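Local coordinates for protein ribokinase, putative (Burkholderia thailandensis, PDB 3B1N) that probably phosphorylates nucleosides at the expense of a nucleoside triphosphate, binding ADP and the nucleoside analogue mizoribine as a kinase of the pfkB (ribokinase) family, at residues Y188-D193 / A254-L259; I218-R221 / G225-I228; F163-G168 / R180-L185. All blocks are in the same frame, centred on the assembly; numbering follows the deposited sequence.

Overall arrangement
Following the chain from its N-terminal side shows how a Rossmann-like kinase core is assembled from local and distant contacts. Interaction 3 comes first: within one beta-alpha-beta unit, helix 176-185 folds back over strand 163-165, closing a short loop. The chain then enters strand 188-192, which opens interaction 1; its partner, helix 251-264, arrives only about sixty residues later. Interaction 2, the hairpin of strands 216-220 and 226-230, lies wholly inside that excursion, and no contacts cross. Strands 163-165, 188-192 and 216-220 are consecutive sheet neighbours. Interactions 1 and 2 both reach ADP; the first two of these strands join interactions 1 and 3, as does, in one of two modelled Asp166 conformations, its salt bridge with Arg256.

Interaction 1: Y188-D193 / A254-L259; sequences YIAVND and AFRGGL. With ADP (adenosine-5'-diphosphate), chain G.
Ala190 and Arg256 carry this contact. The methyl CB of Ala190 sits over one face of the Arg256 guanidinium, 3.7 Å above its plane and offset toward the rim. At the edge of the same group, Val191 CA lies 3.5 Å from Arg256 NH2. An extended run from CG to NE carries the arginine from helix to strand. The guanidinium is held from several directions: NH1 bonds Gly252 O in the same helix, and NE forms a salt bridge with one of two modelled conformations of Asp166. Two residues beyond Ala190, Asn192 ND2 donates to ADP O1B at 2.8 Å, 152° at the hydrogen. A chi1 of 73° sets the amide between backbone N and carbonyl carbon, from where ND2 reaches the phosphate and OD1 caps the helix that starts here. Glu195 returns a bond to Asn192 N, as in a capping box. Farther out, Asp193 OD1 bonds His31 ND1 of the second subunit, whose NE2 reaches ADP, so Asp193 probably helps to orient that histidine. Strand end, helix cap and Gly252 N of helix 251-264 form part of the ADP site of the Rossmann-like pfkB fold, at the C-terminal ends of its parallel strands.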
loop_
_atom_site.group_PDB
_atom_site.type_symbol
_atom_site.label_atom_id
_atom_site.label_comp_id
_atom_site.label_asym_id
_atom_site.label_seq_id
_atom_site.Cartn_x
_atom_site.Cartn_y
_atom_site.Cartn_z
ATOM N N TYR B 188 3.744 -4.606 30.643
ATOM C CA TYR B 188 3.655 -5.703 29.693
ATOM C C TYR B 188 4.055 -5.176 28.314
ATOM O O TYR B 188 3.962 -3.966 28.085
ATOM C CB TYR B 188 2.212 -6.285 29.608
ATOM C CG TYR B 188 1.420 -6.278 30.905
ATOM C CD1 TYR B 188 0.627 -5.200 31.259
ATOM C CD2 TYR B 188 1.490 -7.371 31.791
ATOM C CE1 TYR B 188 -0.111 -5.203 32.418
ATOM C CE2 TYR B 188 0.775 -7.363 32.981
ATOM C CZ TYR B 188 -0.029 -6.283 33.268
ATOM O OH TYR B 188 -0.779 -6.255 34.439
ATOM N N ILE B 189 4.490 -6.063 27.429
ATOM C CA ILE B 189 4.676 -5.659 26.023
ATOM C C ILE B 189 3.866 -6.610 25.143
ATOM O O ILE B 189 3.842 -7.822 25.354
ATOM C CB ILE B 189 6.199 -5.519 25.633
ATOM C CG1 ILE B 189 6.392 -5.026 24.194
ATOM C CG2 ILE B 189 7.003 -6.813 25.901
ATOM C CD1 ILE B 189 7.841 -4.731 23.861
ATOM N N ALA B 190 3.149 -6.037 24.171
ATOM C CA ALA B 190 2.398 -6.874 23.239
ATOM C C ALA B 190 2.850 -6.506 21.850
ATOM O O ALA B 190 2.897 -5.323 21.511
ATOM C CB ALA B 190 0.924 -6.641 23.391
ATOM N N VAL B 191 3.228 -7.502 21.059
ATOM C CA VAL B 191 3.738 -7.218 19.686
ATOM C C VAL B 191 3.391 -8.379 18.818
ATOM O O VAL B 191 3.153 -9.476 19.338
ATOM C CB VAL B 191 5.292 -6.989 19.651
ATOM C CG1 VAL B 191 5.658 -5.564 20.083
ATOM C CG2 VAL B 191 6.063 -8.020 20.446
ATOM N N ASN B 192 3.316 -8.171 17.485
ATOM C CA ASN B 192 3.315 -9.354 16.632
ATOM C C ASN B 192 4.733 -9.856 16.406
ATOM O O ASN B 192 5.686 -9.228 16.866
ATOM C CB ASN B 192 2.530 -9.201 15.333
ATOM C CG ASN B 192 3.201 -8.327 14.304
ATOM O OD1 ASN B 192 4.402 -8.272 14.183
ATOM N ND2 ASN B 192 2.371 -7.662 13.511
ATOM N N ASP B 193 4.885 -11.021 15.790
ATOM C CA ASP B 193 6.225 -11.583 15.735
ATOM C C ASP B 193 7.228 -10.796 14.885
ATOM O O ASP B 193 8.417 -10.772 15.170
ATOM C CB ASP B 193 6.217 -13.061 15.386
ATOM C CG ASP B 193 5.911 -13.320 13.970
ATOM O OD1 ASP B 193 4.885 -12.833 13.444
ATOM O OD2 ASP B 193 6.709 -14.085 13.397
ATOM N N ALA B 254 -7.893 -6.006 18.231
ATOM C CA ALA B 254 -9.015 -6.741 18.835
ATOM C C ALA B 254 -8.447 -7.631 19.951
ATOM O O ALA B 254 -9.017 -7.722 21.058
ATOM C CB ALA B 254 -9.760 -7.569 17.780
ATOM N N PHE B 255 -7.364 -8.333 19.645
ATOM C CA PHE B 255 -6.642 -9.172 20.621
ATOM C C PHE B 255 -6.274 -8.358 21.850
ATOM O O PHE B 255 -6.515 -8.772 22.989
ATOM C CB PHE B 255 -5.408 -9.780 19.896
ATOM C CG PHE B 255 -4.590 -10.725 20.736
ATOM C CD1 PHE B 255 -4.667 -12.123 20.552
ATOM C CD2 PHE B 255 -3.685 -10.221 21.668
ATOM C CE1 PHE B 255 -3.842 -12.976 21.360
ATOM C CE2 PHE B 255 -2.878 -11.059 22.425
ATOM C CZ PHE B 255 -2.980 -12.438 22.282
ATOM N N ARG B 256 -5.697 -7.186 21.646
ATOM C CA ARG B 256 -5.296 -6.360 22.816
ATOM C C ARG B 256 -6.506 -5.942 23.651
ATOM O O ARG B 256 -6.385 -5.925 24.895
ATOM C CB ARG B 256 -4.516 -5.128 22.314
ATOM C CG ARG B 256 -3.091 -5.516 21.970
ATOM C CD ARG B 256 -2.540 -4.539 20.946
ATOM N NE ARG B 256 -1.179 -4.850 20.539
ATOM C CZ ARG B 256 -0.812 -5.934 19.836
ATOM N NH1 ARG B 256 -1.664 -6.899 19.535
ATOM N NH2 ARG B 256 0.436 -6.079 19.495
ATOM N N GLY B 257 -7.644 -5.622 23.048
ATOM C CA GLY B 257 -8.893 -5.359 23.813
ATOM C C GLY B 257 -9.234 -6.540 24.709
ATOM O O GLY B 257 -9.547 -6.352 25.917
ATOM N N GLY B 258 -9.168 -7.755 24.168
ATOM C CA GLY B 258 -9.511 -8.928 24.994
ATOM C C GLY B 258 -8.501 -9.140 26.094
ATOM O O GLY B 258 -8.874 -9.517 27.231
ATOM N N LEU B 259 -7.234 -8.961 25.782
ATOM C CA LEU B 259 -6.197 -9.095 26.808
ATOM C C LEU B 259 -6.424 -8.098 27.935
ATOM O O LEU B 259 -6.350 -8.493 29.115
ATOM C CB LEU B 259 -4.833 -8.906 26.188
ATOM C CG LEU B 259 -3.748 -9.607 26.976
ATOM C CD1 LEU B 259 -3.816 -11.109 26.698
ATOM C CD2 LEU B 259 -2.389 -9.048 26.552
HETATM P PB ADP G . -1.465 -7.868 14.033
HETATM O O1B ADP G . -0.334 -8.017 13.026
HETATM O O2B ADP G . -1.002 -7.038 15.190
HETATM O O3B ADP G . -2.830 -7.466 13.598
HETATM P PA ADP G . -1.707 -10.853 14.220
HETATM O O1A ADP G . -1.792 -10.956 12.690
HETATM O O2A ADP G . -0.602 -11.556 14.946
HETATM O O3A ADP G . -1.606 -9.363 14.739
HETATM O "O5'" ADP G . -3.133 -11.332 14.645
HETATM C "C5'" ADP G . -3.467 -11.173 16.029
HETATM C "C4'" ADP G . -4.341 -12.295 16.568
HETATM O "O4'" ADP G . -5.577 -12.332 15.822
HETATM C "C3'" ADP G . -3.725 -13.707 16.414
HETATM O "O3'" ADP G . -2.806 -13.995 17.479
HETATM C "C2'" ADP G . -4.973 -14.549 16.330
HETATM O "O2'" ADP G . -5.467 -14.826 17.658
HETATM C "C1'" ADP G . -5.973 -13.683 15.616
HETATM N N9 ADP G . -5.891 -13.950 14.153
HETATM C C8 ADP G . -5.134 -13.327 13.194
HETATM N N7 ADP G . -5.327 -13.933 11.978
HETATM C C5 ADP G . -6.128 -14.967 12.183
HETATM C C6 ADP G . -6.685 -16.026 11.344
HETATM N N6 ADP G . -6.360 -16.029 10.021
HETATM N N1 ADP G . -7.479 -16.923 11.900
HETATM C C2 ADP G . -7.792 -16.907 13.218
HETATM N N3 ADP G . -7.332 -15.951 14.036
HETATM C C4 ADP G . -6.503 -15.004 13.597
#

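Interaction 2: I218-R221 / G225-I228; sequences IITR and GATI. With ADP (adenosine-5'-diphosphate), chain G.
Ile219 and Thr227 face each other as an antiparallel hydrogen-bonded pair, the tight centre of this hairpin. Ile219 N gives to Thr227 O at 3.0 Å; Thr227 N answers to Ile219 O at 2.9 Å. Beside this pair are two non-hydrogen-bonded ones, Ile218 with Ile228 and Thr220 with Ala226. The two isoleucines lie side by side, CG1 of Ile218 being 4.0 Å from CG1 of Ile228. All four residues share one face of the sheet, where Phe255 of helix 251-264 covers Ile218, Thr220 and Ala226.

The solvent side lies at Arg221, the one partly exposed residue, beyond the buried pair of Ile219 and Thr227. In one of its two modelled conformations the chain is extended from CG to NE, and Ile219 CG2 lies against the centre of one guanidinium face. In that conformer, and so less certainly, Arg221 NH2 donates to Thr227 OG1 at 2.9 Å, with the oxygen somewhat out of the guanidinium plane.

At the turn, Gly225 O accepts two bonds of 2.8 Å, from Arg221 N and from ADP O3'. Across the hairpin Thr220 OG1, placed between its backbone N and carbonyl carbon (chi1 67°), donates to ADP O2A at 2.6 Å. Ribose and alpha-phosphate are gripped by a polar hairpin end next to buried apolar pairs, which suggests that strand pairing helps to set the spacing of the two nucleotide-binding groups.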
loop_
_atom_site.group_PDB
_atom_site.type_symbol
_atom_site.label_atom_id
_atom_site.label_comp_id
_atom_site.label_asym_id
_atom_site.label_seq_id
_atom_site.Cartn_x
_atom_site.Cartn_y
_atom_site.Cartn_z
ATOM N N ILE B 218 4.036 -10.636 25.273
ATOM C CA ILE B 218 2.984 -11.268 24.490
ATOM C C ILE B 218 3.328 -11.059 23.026
ATOM O O ILE B 218 3.557 -9.905 22.609
ATOM C CB ILE B 218 1.615 -10.622 24.794
ATOM C CG1 ILE B 218 1.234 -10.761 26.291
ATOM C CG2 ILE B 218 0.550 -11.208 23.923
ATOM C CD1 ILE B 218 1.279 -9.461 27.029
ATOM N N ILE B 219 3.413 -12.171 22.296
ATOM C CA ILE B 219 3.780 -12.150 20.861
ATOM C C ILE B 219 2.710 -12.878 20.071
ATOM O O ILE B 219 2.460 -14.079 20.298
ATOM C CB ILE B 219 5.197 -12.732 20.598
ATOM C CG1 ILE B 219 6.237 -11.993 21.430
ATOM C CG2 ILE B 219 5.425 -12.724 19.041
ATOM C CD1 ILE B 219 7.609 -12.726 21.507
ATOM N N THR B 220 2.062 -12.141 19.165
ATOM C CA THR B 220 0.993 -12.744 18.366
ATOM C C THR B 220 1.614 -13.246 17.068
ATOM O O THR B 220 2.581 -12.634 16.546
ATOM C CB THR B 220 -0.147 -11.753 18.102
ATOM O OG1 THR B 220 0.315 -10.696 17.248
ATOM C CG2 THR B 220 -0.605 -11.141 19.432
ATOM N N ARG B 221 1.045 -14.349 16.579
ATOM C CA ARG B 221 1.562 -15.088 15.435
ATOM C C ARG B 221 0.461 -15.356 14.409
ATOM O O ARG B 221 0.369 -16.435 13.805
ATOM C CB ARG B 221 2.243 -16.384 15.946
ATOM C CG ARG B 221 3.200 -16.141 17.107
ATOM C CD ARG B 221 3.938 -17.388 17.571
ATOM N NE ARG B 221 4.674 -17.173 18.824
ATOM C CZ ARG B 221 5.956 -16.787 18.921
ATOM N NH1 ARG B 221 6.688 -16.548 17.823
ATOM N NH2 ARG B 221 6.520 -16.632 20.122
ATOM N N GLY B 225 -1.882 -18.298 16.323
ATOM C CA GLY B 225 -2.177 -18.012 17.754
ATOM C C GLY B 225 -1.199 -17.040 18.359
ATOM O O GLY B 225 -0.882 -16.003 17.740
ATOM N N ALA B 226 -0.774 -17.285 19.603
ATOM C CA ALA B 226 0.118 -16.336 20.276
ATOM C C ALA B 226 0.850 -17.016 21.403
ATOM O O ALA B 226 0.428 -18.109 21.808
ATOM C CB ALA B 226 -0.727 -15.153 20.865
ATOM N N THR B 227 1.891 -16.358 21.924
ATOM C CA THR B 227 2.548 -16.820 23.172
ATOM C C THR B 227 2.528 -15.738 24.214
ATOM O O THR B 227 2.675 -14.556 23.897
ATOM C CB THR B 227 3.984 -17.259 22.909
ATOM O OG1 THR B 227 4.676 -16.213 22.263
ATOM C CG2 THR B 227 4.021 -18.479 22.026
ATOM N N ILE B 228 2.360 -16.139 25.472
ATOM C CA ILE B 228 2.468 -15.199 26.576
ATOM C C ILE B 228 3.539 -15.715 27.524
ATOM O O ILE B 228 3.332 -16.725 28.245
ATOM C CB ILE B 228 1.155 -15.090 27.318
ATOM C CG1 ILE B 228 0.068 -14.583 26.338
ATOM C CG2 ILE B 228 1.288 -14.137 28.539
ATOM C CD1 ILE B 228 -1.345 -14.383 26.980
HETATM P PB ADP G . -1.465 -7.868 14.033
HETATM O O1B ADP G . -0.334 -8.017 13.026
HETATM O O2B ADP G . -1.002 -7.038 15.190
HETATM O O3B ADP G . -2.830 -7.466 13.598
HETATM P PA ADP G . -1.707 -10.853 14.220
HETATM O O1A ADP G . -1.792 -10.956 12.690
HETATM O O2A ADP G . -0.602 -11.556 14.946
HETATM O O3A ADP G . -1.606 -9.363 14.739
HETATM O "O5'" ADP G . -3.133 -11.332 14.645
HETATM C "C5'" ADP G . -3.467 -11.173 16.029
HETATM C "C4'" ADP G . -4.341 -12.295 16.568
HETATM O "O4'" ADP G . -5.577 -12.332 15.822
HETATM C "C3'" ADP G . -3.725 -13.707 16.414
HETATM O "O3'" ADP G . -2.806 -13.995 17.479
HETATM C "C2'" ADP G . -4.973 -14.549 16.330
HETATM O "O2'" ADP G . -5.467 -14.826 17.658
HETATM C "C1'" ADP G . -5.973 -13.683 15.616
HETATM N N9 ADP G . -5.891 -13.950 14.153
HETATM C C8 ADP G . -5.134 -13.327 13.194
HETATM N N7 ADP G . -5.327 -13.933 11.978
HETATM C C5 ADP G . -6.128 -14.967 12.183
HETATM C C6 ADP G . -6.685 -16.026 11.344
HETATM N N6 ADP G . -6.360 -16.029 10.021
HETATM N N1 ADP G . -7.479 -16.923 11.900
HETATM C C2 ADP G . -7.792 -16.907 13.218
HETATM N N3 ADP G . -7.332 -15.951 14.036
HETATM C C4 ADP G . -6.503 -15.004 13.597
#

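Interaction 3: F163-G168 / R180-L185; sequences FIFDPG and RRSIEL. With NA (sodium ion), chain H.
Ser182 meets Phe165 through its methylene rather than its hydroxyl. CB lies over the ring face, 3.9 Å from the Phe165 centroid and 29° off the ring normal, a CH-pi contact with CZ and CE2 nearest. The hydroxyl is engaged elsewhere: with OG beside its own backbone N (chi1 -64°), it bonds Thr178 O one turn earlier. On the opposite ring face, Pro167 CD sits 3.7 Å above the plane toward the rim, leaving the aromatic group sandwiched between the helix and the loop that follows its own strand.

The next residue, Ile183, sends its CB away from the strand, yet CG1 comes to the Phe165 edge, 4.2 Å from CD2, while the side chain also packs on Ile189 of strand 188-192. Ile183 O binds sodium at 2.4 Å. Glu184 follows suit through the backbone, its O also 2.4 Å from sodium. A water oxygen 2.5 Å from the sodium and the carbonyls of Ala186 and Arg213 bring the ligands to five. The carbonyls of Ile183 and Glu184 lie at the helix C-terminus, the negative end of its dipole, which would probably favour a cation.

Leu185 closes the segment. Its O approaches the Phe163 ring obliquely, 3.6 Å from CE2, and its CB lies 4.2 Å from Phe163 CZ. Phe163 also packs on Thr153 and Leu156 of helix 146-158, so this ring fills the angle between two helices on the sheet. Toward helix 146-158, Leu185 CD2 lies over the guanidinium of Arg181, which forms a salt bridge with Glu154.

Helix 176-185 thus packs nearly antiparallel on strand 163-165 before leading into its parallel neighbour 188-192, the beta-alpha-beta crossover of Rossmann-like sheets, here with sodium bound where the helix ends.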
loop_
_atom_site.group_PDB
_atom_site.type_symbol
_atom_site.label_atom_id
_atom_site.label_comp_id
_atom_site.label_asym_id
_atom_site.label_seq_id
_atom_site.Cartn_x
_atom_site.Cartn_y
_atom_site.Cartn_z
ATOM N N PHE B 163 0.593 -0.799 32.592
ATOM C CA PHE B 163 0.222 -0.556 31.192
ATOM C C PHE B 163 0.934 -1.516 30.278
ATOM O O PHE B 163 2.083 -1.935 30.507
ATOM C CB PHE B 163 0.464 0.925 30.768
ATOM C CG PHE B 163 1.927 1.329 30.695
ATOM C CD1 PHE B 163 2.611 1.360 29.479
ATOM C CD2 PHE B 163 2.614 1.708 31.842
ATOM C CE1 PHE B 163 3.954 1.746 29.393
ATOM C CE2 PHE B 163 3.956 2.120 31.780
ATOM C CZ PHE B 163 4.639 2.150 30.573
ATOM N N ILE B 164 0.219 -1.887 29.204
ATOM C CA ILE B 164 0.839 -2.592 28.081
ATOM C C ILE B 164 1.513 -1.569 27.162
ATOM O O ILE B 164 0.898 -0.555 26.849
ATOM C CB ILE B 164 -0.265 -3.307 27.247
ATOM C CG1 ILE B 164 -1.068 -4.315 28.098
ATOM C CG2 ILE B 164 0.420 -4.055 26.045
ATOM C CD1 ILE B 164 -2.151 -5.077 27.296
ATOM N N PHE B 165 2.731 -1.869 26.756
ATOM C CA PHE B 165 3.445 -1.091 25.726
ATOM C C PHE B 165 3.369 -1.861 24.408
ATOM O O PHE B 165 3.815 -3.004 24.320
ATOM C CB PHE B 165 4.882 -0.871 26.166
ATOM C CG PHE B 165 5.724 -0.101 25.179
ATOM C CD1 PHE B 165 5.293 1.124 24.676
ATOM C CD2 PHE B 165 6.961 -0.586 24.813
ATOM C CE1 PHE B 165 6.108 1.845 23.773
ATOM C CE2 PHE B 165 7.754 0.097 23.891
ATOM C CZ PHE B 165 7.311 1.314 23.388
ATOM N N ASP B 166 2.793 -1.219 23.386
ATOM C CA ASP B 166 2.526 -1.783 22.104
ATOM C C ASP B 166 3.210 -0.830 21.045
ATOM O O ASP B 166 2.430 -0.032 20.471
ATOM C CB ASP B 166 0.970 -1.754 22.119
ATOM C CG ASP B 166 0.303 -2.089 20.816
ATOM O OD1 ASP B 166 0.889 -2.812 19.999
ATOM O OD2 ASP B 166 -0.870 -1.602 20.631
ATOM N N PRO B 167 4.551 -0.883 20.809
ATOM C CA PRO B 167 5.181 0.093 19.901
ATOM C C PRO B 167 4.636 -0.048 18.471
ATOM O O PRO B 167 4.387 0.975 17.790
ATOM C CB PRO B 167 6.679 -0.170 20.061
ATOM C CG PRO B 167 6.803 -1.593 20.616
ATOM C CD PRO B 167 5.558 -1.782 21.431
ATOM N N GLY B 168 4.359 -1.291 18.081
ATOM C CA GLY B 168 3.627 -1.579 16.834
ATOM C C GLY B 168 4.223 -0.840 15.636
ATOM O O GLY B 168 5.421 -0.779 15.435
ATOM N N ARG B 180 14.570 0.704 24.626
ATOM C CA ARG B 180 14.949 0.053 25.885
ATOM C C ARG B 180 14.322 0.730 27.109
ATOM O O ARG B 180 13.781 0.050 27.987
ATOM C CB ARG B 180 16.476 0.032 26.039
ATOM C CG ARG B 180 17.190 -0.994 25.165
ATOM C CD ARG B 180 18.688 -1.097 25.555
ATOM N NE ARG B 180 19.393 0.167 25.282
ATOM C CZ ARG B 180 19.938 0.485 24.110
ATOM N NH1 ARG B 180 20.532 1.666 23.969
ATOM N NH2 ARG B 180 19.856 -0.346 23.072
ATOM N N ARG B 181 14.351 2.061 27.156
ATOM C CA ARG B 181 13.738 2.782 28.283
ATOM C C ARG B 181 12.241 2.484 28.402
ATOM O O ARG B 181 11.728 2.219 29.497
ATOM C CB ARG B 181 14.015 4.281 28.191
ATOM C CG ARG B 181 13.199 5.155 29.132
ATOM C CD ARG B 181 13.586 4.923 30.580
ATOM N NE ARG B 181 12.971 5.956 31.403
ATOM C CZ ARG B 181 13.077 6.025 32.723
ATOM N NH1 ARG B 181 13.794 5.129 33.387
ATOM N NH2 ARG B 181 12.455 6.990 33.372
ATOM N N SER B 182 11.551 2.502 27.263
ATOM C CA SER B 182 10.096 2.268 27.269
ATOM C C SER B 182 9.734 0.896 27.808
ATOM O O SER B 182 8.757 0.761 28.561
ATOM C CB SER B 182 9.542 2.492 25.853
ATOM O OG SER B 182 9.732 3.836 25.477
ATOM N N ILE B 183 10.512 -0.113 27.421
ATOM C CA ILE B 183 10.332 -1.480 27.878
ATOM C C ILE B 183 10.651 -1.612 29.370
ATOM O O ILE B 183 9.906 -2.309 30.096
ATOM C CB ILE B 183 11.199 -2.440 27.054
ATOM C CG1 ILE B 183 10.670 -2.501 25.609
ATOM C CG2 ILE B 183 11.240 -3.830 27.677
ATOM C CD1 ILE B 183 11.683 -3.080 24.600
ATOM N N GLU B 184 11.724 -0.947 29.832
ATOM C CA GLU B 184 11.985 -0.890 31.283
ATOM C C GLU B 184 10.758 -0.377 32.079
ATOM O O GLU B 184 10.311 -1.003 33.040
ATOM C CB GLU B 184 13.255 -0.059 31.598
ATOM C CG GLU B 184 14.585 -0.801 31.280
ATOM C CD GLU B 184 15.747 0.148 31.006
ATOM O OE1 GLU B 184 16.857 -0.332 30.617
ATOM O OE2 GLU B 184 15.551 1.387 31.174
ATOM N N LEU B 185 10.143 0.701 31.621
ATOM C CA LEU B 185 8.980 1.285 32.268
ATOM C C LEU B 185 7.700 0.441 32.149
ATOM O O LEU B 185 6.852 0.466 33.036
ATOM C CB LEU B 185 8.694 2.670 31.682
ATOM C CG LEU B 185 9.786 3.751 31.843
ATOM C CD1 LEU B 185 9.357 4.989 31.086
ATOM C CD2 LEU B 185 10.108 4.073 33.330
HETATM NA NA NA H . 9.218 -2.987 32.341
HETATM O O HOH W 1 8.770 -3.370 34.739
#